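Local coordinates for GPI-anchored protein LLG1 (Arabidopsis thaliana, PDB 6A5D) that probably acts as a membrane-tethered co-receptor that, in a heterotypic complex with other receptors, helps plant cells perceive RALF peptides, at residues 23-35 / 71-85. Sequence-based numbering, arbitrary orientation.
Sequences KKTCPVNFEFMNY and SSDCATTMFSYINLY. With NAG (2-acetamido-2-deoxy-beta-D-glucopyranose), chain C.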
loop_
_atom_site.group_PDB
_atom_site.type_symbol
_atom_site.label_atom_id
_atom_site.label_comp_id
_atom_site.label_asym_id
_atom_site.label_seq_id
_atom_site.Cartn_x
_atom_site.Cartn_y
_atom_site.Cartn_z
ATOM N N LYS A 23 -13.634 -9.445 11.318
ATOM C CA LYS A 23 -12.951 -8.155 11.342
ATOM C C LYS A 23 -13.939 -6.987 11.318
ATOM O O LYS A 23 -15.025 -7.088 10.754
ATOM C CB LYS A 23 -11.980 -8.038 10.163
ATOM C CG LYS A 23 -10.842 -9.050 10.179
ATOM C CD LYS A 23 -10.055 -8.929 11.468
ATOM C CE LYS A 23 -9.009 -10.029 11.609
ATOM N NZ LYS A 23 -8.418 -10.030 12.976
ATOM N N LYS A 24 -13.560 -5.869 11.927
ATOM C CA LYS A 24 -14.397 -4.684 11.867
ATOM C C LYS A 24 -14.331 -4.082 10.469
ATOM O O LYS A 24 -13.340 -4.239 9.749
ATOM C CB LYS A 24 -13.871 -3.671 12.874
ATOM C CG LYS A 24 -13.867 -4.234 14.279
ATOM C CD LYS A 24 -13.044 -3.410 15.231
ATOM C CE LYS A 24 -13.083 -4.069 16.588
ATOM N NZ LYS A 24 -12.181 -3.392 17.552
ATOM N N THR A 25 -15.417 -3.422 10.078
ATOM C CA THR A 25 -15.502 -2.787 8.767
ATOM C C THR A 25 -14.591 -1.571 8.713
ATOM O O THR A 25 -14.747 -0.632 9.500
ATOM C CB THR A 25 -16.942 -2.355 8.523
ATOM O OG1 THR A 25 -17.771 -3.520 8.471
ATOM C CG2 THR A 25 -17.053 -1.629 7.189
ATOM N N CYS A 26 -13.671 -1.553 7.757
ATOM C CA CYS A 26 -12.717 -0.457 7.694
ATOM C C CYS A 26 -13.468 0.858 7.519
ATOM O O CYS A 26 -14.324 0.957 6.627
ATOM C CB CYS A 26 -11.764 -0.640 6.519
ATOM S SG CYS A 26 -10.462 0.600 6.547
ATOM N N PRO A 27 -13.198 1.876 8.348
ATOM C CA PRO A 27 -13.878 3.168 8.165
ATOM C C PRO A 27 -13.331 4.017 7.027
ATOM O O PRO A 27 -13.987 5.000 6.651
ATOM C CB PRO A 27 -13.673 3.863 9.514
ATOM C CG PRO A 27 -12.408 3.292 10.036
ATOM C CD PRO A 27 -12.345 1.864 9.552
ATOM N N VAL A 28 -12.152 3.693 6.495
ATOM C CA VAL A 28 -11.596 4.373 5.324
ATOM C C VAL A 28 -12.194 3.768 4.065
ATOM O O VAL A 28 -12.196 2.545 3.886
ATOM C CB VAL A 28 -10.059 4.266 5.313
ATOM C CG1 VAL A 28 -9.463 4.893 4.035
ATOM C CG2 VAL A 28 -9.465 4.901 6.572
ATOM N N ASN A 29 -12.726 4.621 3.194
ATOM C CA ASN A 29 -13.431 4.149 1.997
ATOM C C ASN A 29 -12.449 3.930 0.843
ATOM O O ASN A 29 -12.424 4.655 -0.154
ATOM C CB ASN A 29 -14.548 5.105 1.606
ATOM C CG ASN A 29 -15.584 4.450 0.711
ATOM O OD1 ASN A 29 -15.377 3.345 0.190
ATOM N ND2 ASN A 29 -16.705 5.136 0.514
ATOM N N PHE A 30 -11.648 2.872 0.986
ATOM C CA PHE A 30 -10.628 2.578 -0.012
ATOM C C PHE A 30 -11.223 2.375 -1.397
ATOM O O PHE A 30 -10.579 2.720 -2.395
ATOM C CB PHE A 30 -9.813 1.359 0.419
ATOM C CG PHE A 30 -8.814 1.663 1.491
ATOM C CD1 PHE A 30 -7.690 2.387 1.181
ATOM C CD2 PHE A 30 -8.979 1.203 2.797
ATOM C CE1 PHE A 30 -6.742 2.688 2.145
ATOM C CE2 PHE A 30 -8.041 1.493 3.767
ATOM C CZ PHE A 30 -6.915 2.235 3.445
ATOM N N GLU A 31 -12.462 1.873 -1.475
ATOM C CA GLU A 31 -13.074 1.601 -2.771
ATOM C C GLU A 31 -13.057 2.820 -3.684
ATOM O O GLU A 31 -12.836 2.695 -4.896
ATOM C CB GLU A 31 -14.510 1.115 -2.594
ATOM C CG GLU A 31 -15.139 0.780 -3.947
ATOM C CD GLU A 31 -16.542 0.235 -3.853
ATOM O OE1 GLU A 31 -17.054 0.079 -2.729
ATOM O OE2 GLU A 31 -17.114 -0.073 -4.929
ATOM N N PHE A 32 -13.256 4.007 -3.120
ATOM C CA PHE A 32 -13.454 5.213 -3.907
ATOM C C PHE A 32 -12.313 6.213 -3.810
ATOM O O PHE A 32 -12.459 7.361 -4.246
ATOM C CB PHE A 32 -14.810 5.853 -3.595
ATOM C CG PHE A 32 -15.961 5.047 -4.105
ATOM C CD1 PHE A 32 -16.219 4.991 -5.466
ATOM C CD2 PHE A 32 -16.747 4.300 -3.244
ATOM C CE1 PHE A 32 -17.267 4.239 -5.955
ATOM C CE2 PHE A 32 -17.801 3.538 -3.737
ATOM C CZ PHE A 32 -18.056 3.513 -5.091
ATOM N N MET A 33 -11.178 5.805 -3.266
ATOM C CA MET A 33 -10.028 6.682 -3.201
ATOM C C MET A 33 -9.363 6.780 -4.564
ATOM O O MET A 33 -9.696 6.064 -5.518
ATOM C CB MET A 33 -9.034 6.190 -2.153
ATOM C CG MET A 33 -9.597 6.376 -0.764
ATOM S SD MET A 33 -8.534 5.774 0.572
ATOM C CE MET A 33 -7.081 6.816 0.367
ATOM N N ASN A 34 -8.410 7.689 -4.648
ATOM C CA ASN A 34 -7.723 7.975 -5.892
ATOM C C ASN A 34 -6.360 7.303 -5.854
ATOM O O ASN A 34 -5.514 7.657 -5.031
ATOM C CB ASN A 34 -7.599 9.485 -6.089
ATOM C CG ASN A 34 -7.100 9.840 -7.470
ATOM O OD1 ASN A 34 -6.207 9.189 -7.987
ATOM N ND2 ASN A 34 -7.684 10.863 -8.082
ATOM N N TYR A 35 -6.148 6.353 -6.762
ATOM C CA TYR A 35 -4.954 5.522 -6.794
ATOM C C TYR A 35 -3.920 6.017 -7.797
ATOM O O TYR A 35 -2.900 5.346 -8.001
ATOM C CB TYR A 35 -5.333 4.052 -7.049
ATOM C CG TYR A 35 -6.050 3.470 -5.864
ATOM C CD1 TYR A 35 -7.397 3.758 -5.643
ATOM C CD2 TYR A 35 -5.377 2.680 -4.945
ATOM C CE1 TYR A 35 -8.055 3.264 -4.538
ATOM C CE2 TYR A 35 -6.018 2.187 -3.839
ATOM C CZ TYR A 35 -7.356 2.476 -3.635
ATOM O OH TYR A 35 -7.981 1.981 -2.524
ATOM N N SER A 71 -7.674 -5.518 14.263
ATOM C CA SER A 71 -9.030 -6.031 14.398
ATOM C C SER A 71 -9.932 -5.629 13.243
ATOM O O SER A 71 -11.089 -6.060 13.201
ATOM C CB SER A 71 -9.629 -5.572 15.725
ATOM O OG SER A 71 -10.080 -4.234 15.618
ATOM N N SER A 72 -9.435 -4.831 12.305
ATOM C CA SER A 72 -10.220 -4.352 11.175
ATOM C C SER A 72 -9.731 -4.986 9.883
ATOM O O SER A 72 -8.652 -5.587 9.820
ATOM C CB SER A 72 -10.111 -2.828 11.067
ATOM O OG SER A 72 -8.874 -2.493 10.456
ATOM N N ASP A 73 -10.537 -4.824 8.834
ATOM C CA ASP A 73 -10.166 -5.304 7.514
ATOM C C ASP A 73 -9.536 -4.215 6.652
ATOM O O ASP A 73 -9.494 -4.359 5.427
ATOM C CB ASP A 73 -11.351 -5.973 6.803
ATOM C CG ASP A 73 -12.509 -5.019 6.543
ATOM O OD1 ASP A 73 -12.349 -3.792 6.724
ATOM O OD2 ASP A 73 -13.594 -5.504 6.145
ATOM N N CYS A 74 -8.995 -3.159 7.269
ATOM C CA CYS A 74 -8.464 -2.036 6.497
ATOM C C CYS A 74 -7.324 -2.472 5.582
ATOM O O CYS A 74 -7.320 -2.146 4.395
ATOM C CB CYS A 74 -7.989 -0.927 7.434
ATOM S SG CYS A 74 -9.331 -0.020 8.177
ATOM N N ALA A 75 -6.351 -3.222 6.117
ATOM C CA ALA A 75 -5.189 -3.595 5.312
ATOM C C ALA A 75 -5.579 -4.489 4.138
ATOM O O ALA A 75 -5.197 -4.225 2.990
ATOM C CB ALA A 75 -4.126 -4.255 6.185
ATOM N N THR A 76 -6.339 -5.556 4.399
ATOM C CA THR A 76 -6.739 -6.440 3.300
ATOM C C THR A 76 -7.601 -5.705 2.274
ATOM O O THR A 76 -7.472 -5.931 1.066
ATOM C CB THR A 76 -7.430 -7.708 3.820
ATOM O OG1 THR A 76 -8.603 -7.361 4.566
ATOM C CG2 THR A 76 -6.494 -8.520 4.700
ATOM N N THR A 77 -8.480 -4.810 2.732
ATOM C CA THR A 77 -9.295 -4.033 1.801
ATOM C C THR A 77 -8.427 -3.125 0.936
ATOM O O THR A 77 -8.611 -3.057 -0.282
ATOM C CB THR A 77 -10.376 -3.230 2.532
ATOM O OG1 THR A 77 -11.253 -4.119 3.239
ATOM C CG2 THR A 77 -11.205 -2.429 1.530
ATOM N N MET A 78 -7.467 -2.425 1.544
ATOM C CA MET A 78 -6.603 -1.541 0.770
ATOM C C MET A 78 -5.838 -2.305 -0.298
ATOM O O MET A 78 -5.796 -1.894 -1.462
ATOM C CB MET A 78 -5.620 -0.810 1.675
ATOM C CG MET A 78 -4.696 0.055 0.848
ATOM S SD MET A 78 -3.351 0.786 1.797
ATOM C CE MET A 78 -2.400 -0.660 2.252
ATOM N N PHE A 79 -5.197 -3.403 0.090
ATOM C CA PHE A 79 -4.435 -4.173 -0.887
ATOM C C PHE A 79 -5.340 -4.718 -1.991
ATOM O O PHE A 79 -4.949 -4.760 -3.168
ATOM C CB PHE A 79 -3.661 -5.291 -0.189
ATOM C CG PHE A 79 -2.421 -4.812 0.521
ATOM C CD1 PHE A 79 -1.367 -4.268 -0.202
ATOM C CD2 PHE A 79 -2.289 -4.951 1.896
ATOM C CE1 PHE A 79 -0.202 -3.845 0.432
ATOM C CE2 PHE A 79 -1.129 -4.521 2.550
ATOM C CZ PHE A 79 -0.083 -3.966 1.816
ATOM N N SER A 80 -6.569 -5.105 -1.647
ATOM C CA SER A 80 -7.470 -5.627 -2.670
ATOM C C SER A 80 -7.768 -4.572 -3.730
ATOM O O SER A 80 -7.779 -4.877 -4.928
ATOM C CB SER A 80 -8.746 -6.177 -2.037
ATOM O OG SER A 80 -9.630 -5.139 -1.670
ATOM N N TYR A 81 -7.931 -3.310 -3.322
ATOM C CA TYR A 81 -8.228 -2.265 -4.295
ATOM C C TYR A 81 -6.987 -1.774 -5.026
ATOM O O TYR A 81 -7.053 -1.494 -6.230
ATOM C CB TYR A 81 -8.979 -1.094 -3.654
ATOM C CG TYR A 81 -10.432 -1.407 -3.456
ATOM C CD1 TYR A 81 -11.267 -1.595 -4.555
ATOM C CD2 TYR A 81 -10.970 -1.554 -2.182
ATOM C CE1 TYR A 81 -12.594 -1.916 -4.385
ATOM C CE2 TYR A 81 -12.304 -1.881 -2.010
ATOM C CZ TYR A 81 -13.106 -2.058 -3.118
ATOM O OH TYR A 81 -14.444 -2.368 -2.975
ATOM N N ILE A 82 -5.848 -1.667 -4.340
ATOM C CA ILE A 82 -4.612 -1.348 -5.049
ATOM C C ILE A 82 -4.399 -2.334 -6.181
ATOM O O ILE A 82 -4.150 -1.952 -7.331
ATOM C CB ILE A 82 -3.418 -1.397 -4.086
ATOM C CG1 ILE A 82 -3.502 -0.256 -3.083
ATOM C CG2 ILE A 82 -2.113 -1.397 -4.879
ATOM C CD1 ILE A 82 -2.415 -0.313 -2.009
ATOM N N ASN A 83 -4.533 -3.617 -5.869
ATOM C CA ASN A 83 -4.192 -4.640 -6.843
ATOM C C ASN A 83 -5.231 -4.715 -7.949
ATOM O O ASN A 83 -4.885 -4.991 -9.105
ATOM C CB ASN A 83 -4.050 -5.974 -6.126
ATOM C CG ASN A 83 -2.910 -5.974 -5.116
ATOM O OD1 ASN A 83 -2.020 -5.123 -5.166
ATOM N ND2 ASN A 83 -2.937 -6.930 -4.200
ATOM N N LEU A 84 -6.496 -4.466 -7.614
ATOM C CA LEU A 84 -7.557 -4.461 -8.613
ATOM C C LEU A 84 -7.405 -3.293 -9.582
ATOM O O LEU A 84 -7.372 -3.479 -10.805
ATOM C CB LEU A 84 -8.912 -4.405 -7.913
ATOM C CG LEU A 84 -10.079 -4.223 -8.878
ATOM C CD1 LEU A 84 -10.171 -5.421 -9.817
ATOM C CD2 LEU A 84 -11.372 -4.031 -8.097
ATOM N N TYR A 85 -7.327 -2.072 -9.053
ATOM C CA TYR A 85 -7.297 -0.902 -9.920
ATOM C C TYR A 85 -5.980 -0.780 -10.681
ATOM O O TYR A 85 -5.960 -0.247 -11.798
ATOM C CB TYR A 85 -7.541 0.361 -9.095
ATOM C CG TYR A 85 -8.910 0.456 -8.440
ATOM C CD1 TYR A 85 -10.045 -0.056 -9.062
ATOM C CD2 TYR A 85 -9.064 1.055 -7.191
ATOM C CE1 TYR A 85 -11.297 0.041 -8.469
ATOM C CE2 TYR A 85 -10.308 1.153 -6.588
ATOM C CZ TYR A 85 -11.423 0.651 -7.232
ATOM O OH TYR A 85 -12.665 0.738 -6.648
HETATM C C1 NAG C . -7.282 11.235 -9.419
HETATM C C2 NAG C . -8.525 11.709 -10.209
HETATM C C3 NAG C . -8.125 12.282 -11.573
HETATM C C4 NAG C . -6.980 13.275 -11.447
HETATM C C5 NAG C . -5.836 12.622 -10.693
HETATM C C6 NAG C . -4.663 13.552 -10.518
HETATM C C7 NAG C . -10.669 10.529 -9.845
HETATM C C8 NAG C . -11.475 9.323 -10.221
HETATM N N2 NAG C . -9.456 10.608 -10.402
HETATM O O3 NAG C . -9.259 12.930 -12.142
HETATM O O4 NAG C . -6.543 13.709 -12.732
HETATM O O5 NAG C . -6.300 12.275 -9.383
HETATM O O6 NAG C . -3.574 12.888 -9.899
HETATM O O7 NAG C . -11.096 11.384 -9.068
HETATM O O HOH W 1 -14.914 -0.775 -7.449
HETATM O O HOH W 2 -15.980 -3.209 -5.063
#
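The hydroxyl of Tyr85 donates to the backbone oxygen of Glu31, OH to O 2.6 Å, on a lone pair in the carbonyl plane, and itself accepts from a water. The same ring turns an edge toward the face of Tyr35 in an offset edge-to-face pair, planes 63° apart, while Ile82 CG1 meets the Tyr35 edge. Tyr35 in turn donates to Phe30 O (OH to O 2.7 Å) from one side of the carbonyl plane, Met33 N binding from the opposite side, so Phe30 O is gripped from within the loop while the helix holds the neighbouring Glu31 carbonyl through Tyr85. One turn before Tyr85 in the helix, Tyr81 takes Glu31 CA over its ring face in a CH-pi contact, 3.6 Å from the centroid. Phe30 is sandwiched: Val28 CG1 covers one face and Met78 CB the other, the latter 3.6 Å from the centroid, with Leu67 beside both Phe30 and Met78. At the helix start Asp73 holds its carboxylate between backbone N and carbonyl carbon (chi1 63°), from where OD1 accepts from Cys26 N at 2.8 Å, 24° out of the carboxylate plane. Next to it the disulfide joins Cys26 SG to Cys74 SG, and just before it in the chain a single beta bridge pairs Lys24 with Ser72, through Lys24 N to Ser71 O (2.8 Å) and Asp73 N to Lys24 O (3.0 Å). Together they illustrate a disulfide-pinned N-terminal segment laid along helix 74-86, in a small helical domain without strands, cross-linked by four disulfides.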